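Local coordinates for valine-pyruvate aminotransferase (Salmonella typhimurium, PDB 3G7Q), which catalyses amino-group transfer from L-valine to pyruvate with pyridoxal 5'-phosphate, giving L-alanine and 3-methyl-2-oxobutanoate, and so serves alanine biosynthesis, at the interface of chains A and B. Numbering follows the deposited sequence. Chains: chain A/B, Valine-pyruvate aminotransferase.

Contact 1: the interface of chains A and B. Residues chain A 69-71; chain B 40, 254.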
loop_
_atom_site.group_PDB
_atom_site.type_symbol
_atom_site.label_atom_id
_atom_site.label_comp_id
_atom_site.label_asym_id
_atom_site.label_seq_id
_atom_site.Cartn_x
_atom_site.Cartn_y
_atom_site.Cartn_z
ATOM N N CYS A 69 1.852 -6.424 15.894
ATOM C CA CYS A 69 1.208 -5.665 16.947
ATOM C C CYS A 69 1.782 -4.279 17.229
ATOM O O CYS A 69 1.238 -3.570 18.066
ATOM C CB CYS A 69 1.184 -6.486 18.236
ATOM S SG CYS A 69 0.252 -8.051 17.986
ATOM N N ASN A 70 2.856 -3.920 16.529
ATOM C CA ASN A 70 3.488 -2.596 16.646
ATOM C C ASN A 70 3.539 -1.895 15.301
ATOM O O ASN A 70 3.846 -2.525 14.289
ATOM C CB ASN A 70 4.873 -2.746 17.209
ATOM C CG ASN A 70 4.846 -3.200 18.638
ATOM O OD1 ASN A 70 5.263 -4.307 18.968
ATOM N ND2 ASN A 70 4.323 -2.347 19.500
ATOM N N TYR A 71 3.220 -0.598 15.282
ATOM C CA TYR A 71 3.225 0.170 14.022
ATOM C C TYR A 71 4.634 0.201 13.440
ATOM O O TYR A 71 4.809 0.063 12.222
ATOM C CB TYR A 71 2.700 1.601 14.213
ATOM C CG TYR A 71 2.634 2.401 12.919
ATOM N N ASN B 40 -1.824 5.400 17.591
ATOM C CA ASN B 40 -1.753 3.953 17.754
ATOM C C ASN B 40 -2.620 3.401 18.868
ATOM O O ASN B 40 -2.783 4.019 19.920
ATOM C CB ASN B 40 -0.324 3.539 17.959
ATOM C CG ASN B 40 0.518 3.779 16.709
ATOM O OD1 ASN B 40 0.036 3.641 15.563
ATOM N ND2 ASN B 40 1.760 4.124 16.921
ATOM N N PRO B 254 -1.596 -2.948 14.261
ATOM C CA PRO B 254 -1.189 -1.791 13.461
ATOM C C PRO B 254 -0.085 -2.113 12.462
ATOM O O PRO B 254 0.127 -1.338 11.535
ATOM C CB PRO B 254 -0.716 -0.795 14.524
ATOM C CG PRO B 254 -0.230 -1.651 15.638
ATOM C CD PRO B 254 -1.244 -2.751 15.681
#
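B:Pro254 lays its ring against the backbone of A:Cys69 to A:Tyr71, while B:Asn40 meets the start of the A:Tyr71 side chain; the patch belongs to the subunit interface of a fold-type I aminotransferase dimer. The proline contacts are carbon against backbone. Its CG lies 3.4 Å from the carbonyl O of A:Cys69 and its CD 3.5 Å from that same oxygen. CG also comes within 3.6 Å of the amide N of A:Tyr71, and CB sits 4.1 Å from A:Tyr71 CA, so CD, CG and CB follow the chain in turn and the ring covers two peptide units.

The second group joins a methylene to a carboxamide. A:Tyr71 CB is 3.6 Å from B:Asn40 OD1 and 3.8 Å from B:Asn40 ND2. The similar spacings put CB between the two amide atoms, beyond the outer end of the group, and it stands well off the amide plane, approaching at a slant. The first torsion of A:Tyr71 turns CG away from its own backbone N (chi1 -177°), which brings CG within 3.9 Å of OD1. In this family the equivalent tyrosine reaches the cofactor phosphate of the partner subunit, a role probable here too. Among these residues the contact across is by van der Waals packing.

Apart from A:Cys69, which ends helix 63-69, the residues lie in loops. A:Tyr71 follows in the loop leading to helix 77-92. B:Asn40 belongs to the loop between strand 34-35 and helix 45-61, and B:Pro254 to the loop between 3-10 helix 249-251 and strand 259-262.

Contact 2: the interface of chains A and B. Residues chain A 105, 108-109, 143; chain B 276-279.
A:Gln108 reaches across to the end of helix 265-278 of chain B from the first turn of helix 107-118, in the Asn-Gly-Ser-Gln-Ser segment, which in class I aminotransferases forms the start of the helix that holds the cofactor phosphate. The tight part is built round this side chain. With CG swung away from the backbone N (chi1 -165°) and the chain extended beyond it, the carboxamide NE2 donates to B:Ile277 O at 2.7 Å. The bond is short but bent, with 122° at the hydrogen, and the acceptor stands well out of the glutamine amide plane. B:Gly276 O is also only 2.9 Å from NE2, yet the N-H points away from it and no bond forms; the amide nitrogen may still ease the negative end of the helix dipole. Nearer the backbone, A:Gln108 CB packs 3.4 Å from B:Ser279 CB, where B:Ser279, with positive phi (59°), turns the chain out of the helix.

The A:Asp143 side is looser. Its CG is 3.9 Å from B:Ile277 CG2, the two side chains crossing at a slant, and the bond from A:Gln108 NE2 to its OD1 is weak at 3.2 Å. Water fills in for direct links here: water 2 joins A:Gln108 O, A:Asp143 OD2 and B:Ile277 O, the last at 3.0 Å. At the other flank water 1 connects N and OG of A:Ser109 with B:Ser279 O, 2.9 Å from that carbonyl.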
loop_
_atom_site.group_PDB
_atom_site.type_symbol
_atom_site.label_atom_id
_atom_site.label_comp_id
_atom_site.label_asym_id
_atom_site.label_seq_id
_atom_site.Cartn_x
_atom_site.Cartn_y
_atom_site.Cartn_z
ATOM N N ASN A 105 4.928 -0.365 -0.242
ATOM C CA ASN A 105 4.079 -1.549 -0.325
ATOM C C ASN A 105 4.500 -2.504 -1.430
ATOM O O ASN A 105 3.987 -3.619 -1.527
ATOM C CB ASN A 105 2.634 -1.086 -0.604
ATOM C CG ASN A 105 1.598 -2.118 -0.223
ATOM O OD1 ASN A 105 0.733 -2.475 -1.023
ATOM N ND2 ASN A 105 1.686 -2.612 0.998
ATOM N N GLN A 108 5.266 -1.508 -7.570
ATOM C CA GLN A 108 4.302 -0.702 -8.278
ATOM C C GLN A 108 3.952 0.607 -7.564
ATOM O O GLN A 108 3.803 1.641 -8.222
ATOM C CB GLN A 108 3.072 -1.557 -8.560
ATOM C CG GLN A 108 2.155 -0.961 -9.595
ATOM C CD GLN A 108 1.313 -2.004 -10.337
ATOM O OE1 GLN A 108 1.430 -3.210 -10.105
ATOM N NE2 GLN A 108 0.474 -1.532 -11.252
ATOM N N SER A 109 3.824 0.579 -6.234
ATOM C CA SER A 109 3.592 1.810 -5.479
ATOM C C SER A 109 4.852 2.692 -5.528
ATOM O O SER A 109 4.778 3.920 -5.532
ATOM C CB SER A 109 3.223 1.499 -4.032
ATOM O OG SER A 109 4.240 0.710 -3.430
ATOM N N ASP A 143 0.991 0.131 -15.588
ATOM C CA ASP A 143 0.321 1.418 -15.407
ATOM C C ASP A 143 -0.259 1.969 -16.711
ATOM O O ASP A 143 -1.007 1.273 -17.403
ATOM C CB ASP A 143 1.302 2.417 -14.811
ATOM C CG ASP A 143 1.745 2.030 -13.411
ATOM O OD1 ASP A 143 1.538 0.867 -13.000
ATOM O OD2 ASP A 143 2.304 2.900 -12.715
ATOM N N GLY B 276 -5.227 -2.001 -8.765
ATOM C CA GLY B 276 -4.447 -2.764 -9.724
ATOM C C GLY B 276 -3.271 -1.953 -10.246
ATOM O O GLY B 276 -2.187 -2.505 -10.452
ATOM N N ILE B 277 -3.477 -0.647 -10.437
ATOM C CA ILE B 277 -2.441 0.252 -10.959
ATOM C C ILE B 277 -1.495 0.825 -9.893
ATOM O O ILE B 277 -0.279 0.702 -10.035
ATOM C CB ILE B 277 -3.045 1.444 -11.709
ATOM C CG1 ILE B 277 -3.930 0.977 -12.862
ATOM C CG2 ILE B 277 -1.936 2.335 -12.247
ATOM C CD1 ILE B 277 -4.552 2.133 -13.626
ATOM N N ILE B 278 -2.037 1.489 -8.867
ATOM C CA ILE B 278 -1.203 2.059 -7.792
ATOM C C ILE B 278 -0.674 0.949 -6.855
ATOM O O ILE B 278 0.350 1.128 -6.182
ATOM C CB ILE B 278 -1.945 3.140 -6.986
ATOM N N SER B 279 -1.390 -0.179 -6.811
ATOM C CA SER B 279 -0.971 -1.381 -6.073
ATOM C C SER B 279 -0.779 -1.155 -4.596
ATOM O O SER B 279 0.331 -1.288 -4.074
ATOM C CB SER B 279 0.316 -1.973 -6.689
HETATM O O HOH W 1 3.100 -1.898 -4.738
HETATM O O HOH W 2 2.323 2.240 -10.269
#

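The C-alpha centres of contact 1 and contact 2 are about 24 Å apart, and the two share no residue or helix. Both nevertheless tie segments associated with the cofactor pocket to the partner. They differ in kind: contact 1 is mainly loop against loop, contact 2 helix start against helix end. The two-fold symmetry repeats each with the chains exchanged, which spreads the anchoring over the interface and fits a family whose active sites are completed by dimerisation.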